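Local coordinates for erythromycin C-12 hydroxylase (Saccharopolyspora erythraea, PDB 2JJN), which hydroxylates the macrolactone ring of erythromycin D at C-12, using a heme iron, to give erythromycin C, at residues G49-V59 with M311-D322. The protein carries 2 engineered substitutions. Sequence-based numbering, arbitrary orientation.
With SO4 (sulfate ion), chain E; SO4 (sulfate ion), chain G.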
ATOM      1  N   GLY A  49       8.322 -10.018  21.642  1.00 12.72           N
ATOM      2  CA  GLY A  49       9.499 -10.687  21.032  1.00 12.65           C
ATOM      3  C   GLY A  49       9.611 -10.430  19.541  1.00 11.72           C
ATOM      4  O   GLY A  49      10.305 -11.166  18.829  1.00 13.17           O
ATOM      5  N   VAL A  50       8.958  -9.357  19.089  1.00 12.73           N
ATOM      6  CA  VAL A  50       9.040  -8.912  17.689  1.00 12.00           C
ATOM      7  C   VAL A  50      10.081  -7.809  17.623  1.00 12.84           C
ATOM      8  O   VAL A  50      10.123  -6.938  18.478  1.00 11.97           O
ATOM      9  CB  VAL A  50       7.672  -8.371  17.202  1.00 14.34           C
ATOM     10  CG1 VAL A  50       7.820  -7.831  15.799  1.00 13.96           C
ATOM     11  CG2 VAL A  50       6.654  -9.487  17.215  1.00 14.14           C
ATOM     12  N   TRP A  51      10.926  -7.857  16.598  1.00 11.12           N
ATOM     13  CA  TRP A  51      12.033  -6.920  16.497  1.00 11.17           C
ATOM     14  C   TRP A  51      11.677  -5.858  15.495  1.00 12.63           C
ATOM     15  O   TRP A  51      10.739  -6.033  14.643  1.00 15.10           O
ATOM     16  CB  TRP A  51      13.278  -7.678  16.018  1.00 11.21           C
ATOM     17  CG  TRP A  51      13.792  -8.597  17.107  1.00 10.67           C
ATOM     18  CD1 TRP A  51      13.260  -9.803  17.503  1.00 11.06           C
ATOM     19  CD2 TRP A  51      14.898  -8.347  17.975  1.00 10.22           C
ATOM     20  NE1 TRP A  51      13.991 -10.333  18.550  1.00 11.62           N
ATOM     21  CE2 TRP A  51      15.005  -9.462  18.856  1.00 11.70           C
ATOM     22  CE3 TRP A  51      15.825  -7.282  18.094  1.00 12.17           C
ATOM     23  CZ2 TRP A  51      16.005  -9.562  19.831  1.00 10.85           C
ATOM     24  CZ3 TRP A  51      16.835  -7.391  19.053  1.00 10.86           C
ATOM     25  CH2 TRP A  51      16.925  -8.533  19.898  1.00 12.06           C
ATOM     26  N   HIS A  52      12.277  -4.699  15.676  1.00  9.93           N
ATOM     27  CA  HIS A  52      11.938  -3.558  14.852  1.00  9.85           C
ATOM     28  C   HIS A  52      13.245  -2.894  14.415  1.00 10.84           C
ATOM     29  O   HIS A  52      14.149  -2.673  15.250  1.00 11.29           O
ATOM     30  CB  HIS A  52      11.178  -2.545  15.714  1.00 10.99           C
ATOM     31  CG  HIS A  52       9.857  -3.063  16.158  1.00 10.71           C
ATOM     32  ND1 HIS A  52       8.679  -2.767  15.496  1.00 12.90           N
ATOM     33  CD2 HIS A  52       9.532  -3.883  17.188  1.00 11.27           C
ATOM     34  CE1 HIS A  52       7.676  -3.395  16.109  1.00 14.41           C
ATOM     35  NE2 HIS A  52       8.165  -4.059  17.145  1.00 10.82           N
ATOM     36  N   VAL A  53      13.287  -2.503  13.139  1.00  9.80           N
ATOM     37  CA  VAL A  53      14.511  -1.961  12.552  1.00 10.22           C
ATOM     38  C   VAL A  53      14.177  -0.561  12.027  1.00  9.75           C
ATOM     39  O   VAL A  53      13.235  -0.396  11.241  1.00 10.60           O
ATOM     40  CB  VAL A  53      14.997  -2.884  11.438  1.00 10.11           C
ATOM     41  CG1 VAL A  53      16.169  -2.242  10.711  1.00 11.01           C
ATOM     42  CG2 VAL A  53      15.440  -4.207  12.106  1.00 12.22           C
ATOM     43  N   PHE A  54      14.940   0.446  12.486  1.00  9.46           N
ATOM     44  CA  PHE A  54      14.565   1.852  12.260  1.00 10.44           C
ATOM     45  C   PHE A  54      15.410   2.667  11.277  1.00 11.21           C
ATOM     46  O   PHE A  54      14.927   3.645  10.710  1.00 11.66           O
ATOM     47  CB  PHE A  54      14.525   2.618  13.599  1.00 10.12           C
ATOM     48  CG  PHE A  54      13.535   2.025  14.578  1.00 10.55           C
ATOM     49  CD1 PHE A  54      13.975   1.375  15.724  1.00 12.71           C
ATOM     50  CD2 PHE A  54      12.196   2.023  14.277  1.00 13.56           C
ATOM     51  CE1 PHE A  54      13.061   0.831  16.626  1.00 11.61           C
ATOM     52  CE2 PHE A  54      11.244   1.466  15.174  1.00 15.24           C
ATOM     53  CZ  PHE A  54      11.696   0.856  16.363  1.00 13.99           C
ATOM     54  N   ARG A  55      16.662   2.303  11.095  1.00 10.54           N
ATOM     55  CA  ARG A  55      17.524   3.136  10.240  1.00 11.94           C
ATOM     56  C   ARG A  55      17.454   2.723   8.781  1.00 13.30           C
ATOM     57  O   ARG A  55      17.323   1.534   8.478  1.00 12.22           O
ATOM     58  CB  ARG A  55      18.979   3.016  10.711  1.00 12.72           C
ATOM     59  CG  ARG A  55      19.222   3.735  12.025  1.00 12.56           C
ATOM     60  CD  ARG A  55      20.683   3.619  12.425  1.00 15.10           C
ATOM     61  NE  ARG A  55      20.904   4.230  13.723  1.00 17.28           N
ATOM     62  CZ  ARG A  55      21.951   3.921  14.479  1.00 21.08           C
ATOM     63  NH1 ARG A  55      22.835   2.999  14.040  1.00 17.35           N
ATOM     64  NH2 ARG A  55      22.118   4.530  15.665  1.00 22.45           N
ATOM     65  N   HIS A  56      17.602   3.699   7.879  1.00 17.07           N
ATOM     66  CA  HIS A  56      17.426   3.428   6.468  1.00 18.50           C
ATOM     67  C   HIS A  56      18.343   2.300   5.967  1.00 18.67           C
ATOM     68  O   HIS A  56      17.906   1.358   5.298  1.00 16.69           O
ATOM     69  CB  HIS A  56      17.734   4.715   5.695  1.00 19.24           C
ATOM     70  CG  HIS A  56      17.542   4.594   4.221  1.00 22.10           C
ATOM     71  ND1 HIS A  56      18.577   4.231   3.374  1.00 24.89           N
ATOM     72  CD2 HIS A  56      16.473   4.858   3.429  1.00 20.28           C
ATOM     73  CE1 HIS A  56      18.136   4.238   2.126  1.00 23.16           C
ATOM     74  NE2 HIS A  56      16.872   4.607   2.125  1.00 22.36           N
ATOM     75  N   ALA A  57      19.643   2.375   6.281  1.00 19.22           N
ATOM     76  CA  ALA A  57      20.527   1.360   5.760  1.00 18.50           C
ATOM     77  C   ALA A  57      20.159  -0.031   6.267  1.00 18.01           C
ATOM     78  O   ALA A  57      20.343  -1.014   5.564  1.00 18.72           O
ATOM     79  CB  ALA A  57      21.973   1.679   6.151  1.00 20.32           C
ATOM     80  N   ASP A  58      19.725  -0.107   7.522  1.00 17.38           N
ATOM     81  CA  ASP A  58      19.395  -1.413   8.130  1.00 17.48           C
ATOM     82  C   ASP A  58      18.079  -1.963   7.577  1.00 17.88           C
ATOM     83  O   ASP A  58      17.958  -3.186   7.382  1.00 19.04           O
ATOM     84  CB  ASP A  58      19.304  -1.261   9.647  1.00 17.76           C
ATOM     85  CG  ASP A  58      20.673  -0.879  10.283  1.00 18.07           C
ATOM     86  OD1 ASP A  58      21.712  -1.243   9.644  1.00 20.90           O
ATOM     87  OD2 ASP A  58      20.655  -0.170  11.318  1.00 18.24           O
ATOM     88  N   VAL A  59      17.114  -1.077   7.324  1.00 18.21           N
ATOM     89  CA  VAL A  59      15.869  -1.521   6.648  1.00 18.65           C
ATOM     90  C   VAL A  59      16.213  -2.103   5.279  1.00 18.69           C
ATOM     91  O   VAL A  59      15.727  -3.179   4.899  1.00 20.75           O
ATOM     92  CB  VAL A  59      14.914  -0.345   6.516  1.00 18.04           C
ATOM     93  CG1 VAL A  59      13.796  -0.642   5.455  1.00 19.65           C
ATOM     94  CG2 VAL A  59      14.326   0.032   7.901  1.00 18.88           C
ATOM     95  N   MET A 311       9.948 -12.610  14.382  1.00 10.90           N
ATOM     96  CA  MET A 311       9.458 -11.635  13.410  1.00 11.93           C
ATOM     97  C   MET A 311      10.261 -10.331  13.541  1.00 11.25           C
ATOM     98  O   MET A 311      10.620  -9.941  14.646  1.00 11.14           O
ATOM     99  CB  MET A 311       7.986 -11.392  13.632  1.00 12.92           C
ATOM    100  CG  MET A 311       7.440 -10.266  12.793  0.50 12.44           C
ATOM    101  SD  MET A 311       5.705 -10.560  12.342  0.50 16.13           S
ATOM    102  CE  MET A 311       5.924 -11.944  11.235  0.50 14.97           C
ATOM    103  N   VAL A 312      10.535  -9.709  12.402  1.00 10.09           N
ATOM    104  CA  VAL A 312      11.284  -8.441  12.319  1.00 11.52           C
ATOM    105  C   VAL A 312      10.426  -7.488  11.511  1.00 11.96           C
ATOM    106  O   VAL A 312       9.981  -7.846  10.409  1.00 14.18           O
ATOM    107  CB  VAL A 312      12.617  -8.664  11.571  1.00 11.81           C
ATOM    108  CG1 VAL A 312      13.372  -7.334  11.478  1.00 12.01           C
ATOM    109  CG2 VAL A 312      13.462  -9.747  12.307  1.00 11.36           C
ATOM    110  N   ASN A 313      10.196  -6.287  12.042  1.00 11.88           N
ATOM    111  CA  ASN A 313       9.361  -5.236  11.398  1.00 12.16           C
ATOM    112  C   ASN A 313      10.355  -4.209  10.868  1.00 13.26           C
ATOM    113  O   ASN A 313      11.136  -3.653  11.654  1.00 14.97           O
ATOM    114  CB  ASN A 313       8.537  -4.602  12.555  1.00 15.17           C
ATOM    115  CG  ASN A 313       7.224  -5.271  12.788  0.50 16.99           C
ATOM    116  OD1 ASN A 313       6.943  -5.696  13.899  0.50 20.49           O
ATOM    117  ND2 ASN A 313       6.390  -5.345  11.760  0.50 17.68           N
ATOM    118  N   THR A 314      10.345  -3.962   9.568  1.00 11.33           N
ATOM    119  CA  THR A 314      11.216  -2.918   8.978  1.00 11.92           C
ATOM    120  C   THR A 314      10.416  -1.650   8.788  1.00 12.29           C
ATOM    121  O   THR A 314       9.440  -1.673   8.053  1.00 12.76           O
ATOM    122  CB  THR A 314      11.775  -3.294   7.598  1.00 13.20           C
ATOM    123  OG1 THR A 314      10.725  -3.637   6.691  1.00 15.43           O
ATOM    124  CG2 THR A 314      12.764  -4.482   7.667  1.00 14.01           C
ATOM    125  N   TRP A 315      10.815  -0.581   9.458  1.00 10.66           N
ATOM    126  CA  TRP A 315      10.043   0.663   9.490  1.00 12.43           C
ATOM    127  C   TRP A 315      10.442   1.564   8.331  1.00 12.37           C
ATOM    128  O   TRP A 315      11.336   2.423   8.418  1.00 11.51           O
ATOM    129  CB  TRP A 315      10.229   1.351  10.834  1.00 11.95           C
ATOM    130  CG  TRP A 315       9.378   0.776  11.920  1.00 13.40           C
ATOM    131  CD1 TRP A 315       9.696  -0.257  12.712  1.00 16.20           C
ATOM    132  CD2 TRP A 315       8.077   1.232  12.304  1.00 14.77           C
ATOM    133  NE1 TRP A 315       8.644  -0.496  13.633  1.00 19.49           N
ATOM    134  CE2 TRP A 315       7.643   0.412  13.384  1.00 18.74           C
ATOM    135  CE3 TRP A 315       7.215   2.228  11.806  1.00 14.13           C
ATOM    136  CZ2 TRP A 315       6.389   0.575  13.998  1.00 19.19           C
ATOM    137  CZ3 TRP A 315       5.982   2.408  12.427  1.00 17.26           C
ATOM    138  CH2 TRP A 315       5.578   1.586  13.507  1.00 17.31           C
ATOM    139  N   VAL A 316       9.762   1.346   7.199  1.00 16.70           N
ATOM    140  CA  VAL A 316       9.989   2.212   6.031  1.00 17.90           C
ATOM    141  C   VAL A 316       9.725   3.698   6.382  1.00 17.25           C
ATOM    142  O   VAL A 316      10.409   4.596   5.904  1.00 19.01           O
ATOM    143  CB  VAL A 316       9.173   1.710   4.828  1.00 20.22           C
ATOM    144  CG1 VAL A 316       8.953   2.811   3.796  0.70 19.61           C
ATOM    145  CG2 VAL A 316       9.956   0.522   4.197  0.70 18.64           C
ATOM    146  N   LEU A 317       8.726   3.961   7.220  1.00 18.08           N
ATOM    147  CA  LEU A 317       8.443   5.345   7.623  1.00 17.51           C
ATOM    148  C   LEU A 317       9.651   5.953   8.294  1.00 19.13           C
ATOM    149  O   LEU A 317       9.984   7.115   8.010  1.00 18.95           O
ATOM    150  CB  LEU A 317       7.257   5.365   8.571  1.00 18.42           C
ATOM    151  CG  LEU A 317       6.965   6.739   9.185  1.00 19.08           C
ATOM    152  CD1 LEU A 317       6.624   7.781   8.061  1.00 22.66           C
ATOM    153  CD2 LEU A 317       5.808   6.613  10.166  1.00 23.41           C
ATOM    154  N   SER A 318      10.304   5.201   9.187  1.00 18.34           N
ATOM    155  CA  SER A 318      11.491   5.749   9.852  1.00 18.72           C
ATOM    156  C   SER A 318      12.649   5.916   8.861  1.00 18.74           C
ATOM    157  O   SER A 318      13.348   6.945   8.861  1.00 18.40           O
ATOM    158  CB  SER A 318      11.863   4.773  10.953  1.00 18.61           C
ATOM    159  OG  SER A 318      13.015   5.231  11.689  1.00 18.18           O
ATOM    160  N   ALA A 319      12.871   4.906   8.021  1.00 17.39           N
ATOM    161  CA  ALA A 319      13.920   4.998   6.972  1.00 17.53           C
ATOM    162  C   ALA A 319      13.720   6.212   6.125  1.00 18.48           C
ATOM    163  O   ALA A 319      14.694   6.893   5.760  1.00 18.84           O
ATOM    164  CB  ALA A 319      13.891   3.728   6.088  1.00 18.82           C
ATOM    165  N   ASN A 320      12.457   6.491   5.748  1.00 18.13           N
ATOM    166  CA  ASN A 320      12.186   7.629   4.852  1.00 17.49           C
ATOM    167  C   ASN A 320      12.420   8.988   5.532  1.00 17.61           C
ATOM    168  O   ASN A 320      12.518   9.990   4.856  1.00 19.74           O
ATOM    169  CB  ASN A 320      10.745   7.562   4.378  1.00 18.18           C
ATOM    170  CG  ASN A 320      10.482   6.471   3.321  1.00 18.67           C
ATOM    171  OD1 ASN A 320      11.372   5.732   2.901  1.00 20.20           O
ATOM    172  ND2 ASN A 320       9.194   6.378   2.918  1.00 18.66           N
ATOM    173  N   ARG A 321      12.414   9.024   6.868  1.00 11.94           N
ATOM    174  CA  ARG A 321      12.650  10.306   7.607  1.00 11.57           C
ATOM    175  C   ARG A 321      14.073  10.325   8.209  1.00 12.93           C
ATOM    176  O   ARG A 321      14.381  11.158   9.078  1.00 12.91           O
ATOM    177  CB  ARG A 321      11.598  10.428   8.712  1.00 11.45           C
ATOM    178  CG  ARG A 321      10.158  10.478   8.179  1.00 13.40           C
ATOM    179  CD  ARG A 321       9.893  11.630   7.209  1.00 10.60           C
ATOM    180  NE  ARG A 321       8.465  11.822   7.057  1.00 11.77           N
ATOM    181  CZ  ARG A 321       7.739  12.754   7.688  1.00 11.70           C
ATOM    182  NH1 ARG A 321       8.331  13.660   8.455  1.00 14.43           N
ATOM    183  NH2 ARG A 321       6.421  12.810   7.524  1.00 11.87           N
ATOM    184  N   ASP A 322      14.904   9.387   7.748  1.00 11.55           N
ATOM    185  CA  ASP A 322      16.316   9.249   8.272  1.00 12.49           C
ATOM    186  C   ASP A 322      17.268  10.232   7.584  1.00 13.64           C
ATOM    187  O   ASP A 322      17.468  10.145   6.390  1.00 13.20           O
ATOM    188  CB  ASP A 322      16.753   7.810   8.016  1.00 12.17           C
ATOM    189  CG  ASP A 322      18.049   7.449   8.670  1.00 14.44           C
ATOM    190  OD1 ASP A 322      18.353   6.238   8.776  1.00 13.30           O
ATOM    191  OD2 ASP A 322      18.820   8.378   9.013  1.00 16.16           O
TER
HETATM  192  S   SO4 E 415      25.355   2.779  16.975  0.60 30.59           S
HETATM  193  O1  SO4 E 415      24.427   3.904  17.124  0.60 29.19           O
HETATM  194  O2  SO4 E 415      25.320   1.969  18.191  0.60 30.64           O
HETATM  195  O3  SO4 E 415      26.708   3.280  16.740  0.60 30.71           O
HETATM  196  O4  SO4 E 415      24.946   1.891  15.884  0.60 28.92           O
HETATM  197  S   SO4 G 417      15.003   5.752  -1.050  0.50 27.83           S
HETATM  198  O1  SO4 G 417      13.522   5.876  -0.919  0.50 20.34           O
HETATM  199  O2  SO4 G 417      15.537   4.722  -0.161  0.50 22.72           O
HETATM  200  O3  SO4 G 417      15.753   6.982  -0.778  0.50 29.79           O
HETATM  201  O4  SO4 G 417      15.390   5.271  -2.369  0.50 28.49           O
HETATM  202  O   HOH W   1       8.804 -12.794  17.065  1.00 15.23           O
HETATM  203  O   HOH W   2      20.899   4.528   7.699  1.00 22.86           O
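Phe54 lays CE2 over one face of the Trp315 indole, 3.4 Å from CD1 of Trp315, with the phenyl plane 33° from that of the indole's five-membered ring. His52, beside them, meets the indole rim to rim: Trp315 NE1 donates to His52 ND1 at 2.9 Å, nearly straight and close to both ring planes, a bond that fixes the imidazole with ND1 as acceptor and its NE2 turned to Asp46. Strands 51-53 and 311-315 run parallel in the mixed beta sheet of the P450 fold, where 311-315 also pairs with 290-295, the strand carrying the substrate-binding Gln292 and heme-binding Arg293. His52 and Asn313 lie side by side on one sheet face; on the opposite face Val53 CG2 packs against Val312 CG1 at 3.8 Å. Farther along, both segments turn into helices. Val59, on helix 56-64, sets its two methyls in the hollow lined by Thr314, Trp315, Val316 and Ala319, CG2 lying 4.1 Å from Ala319 CB, while the Ala319 methyl abuts His56 CA at 3.6 Å. With its hydroxyl anti to the backbone N (chi1 -179°), Ser318 OG donates to Phe54 O at 2.7 Å, and His56 N donates to the anti lone pair of Asp322 OD1 at 2.8 Å.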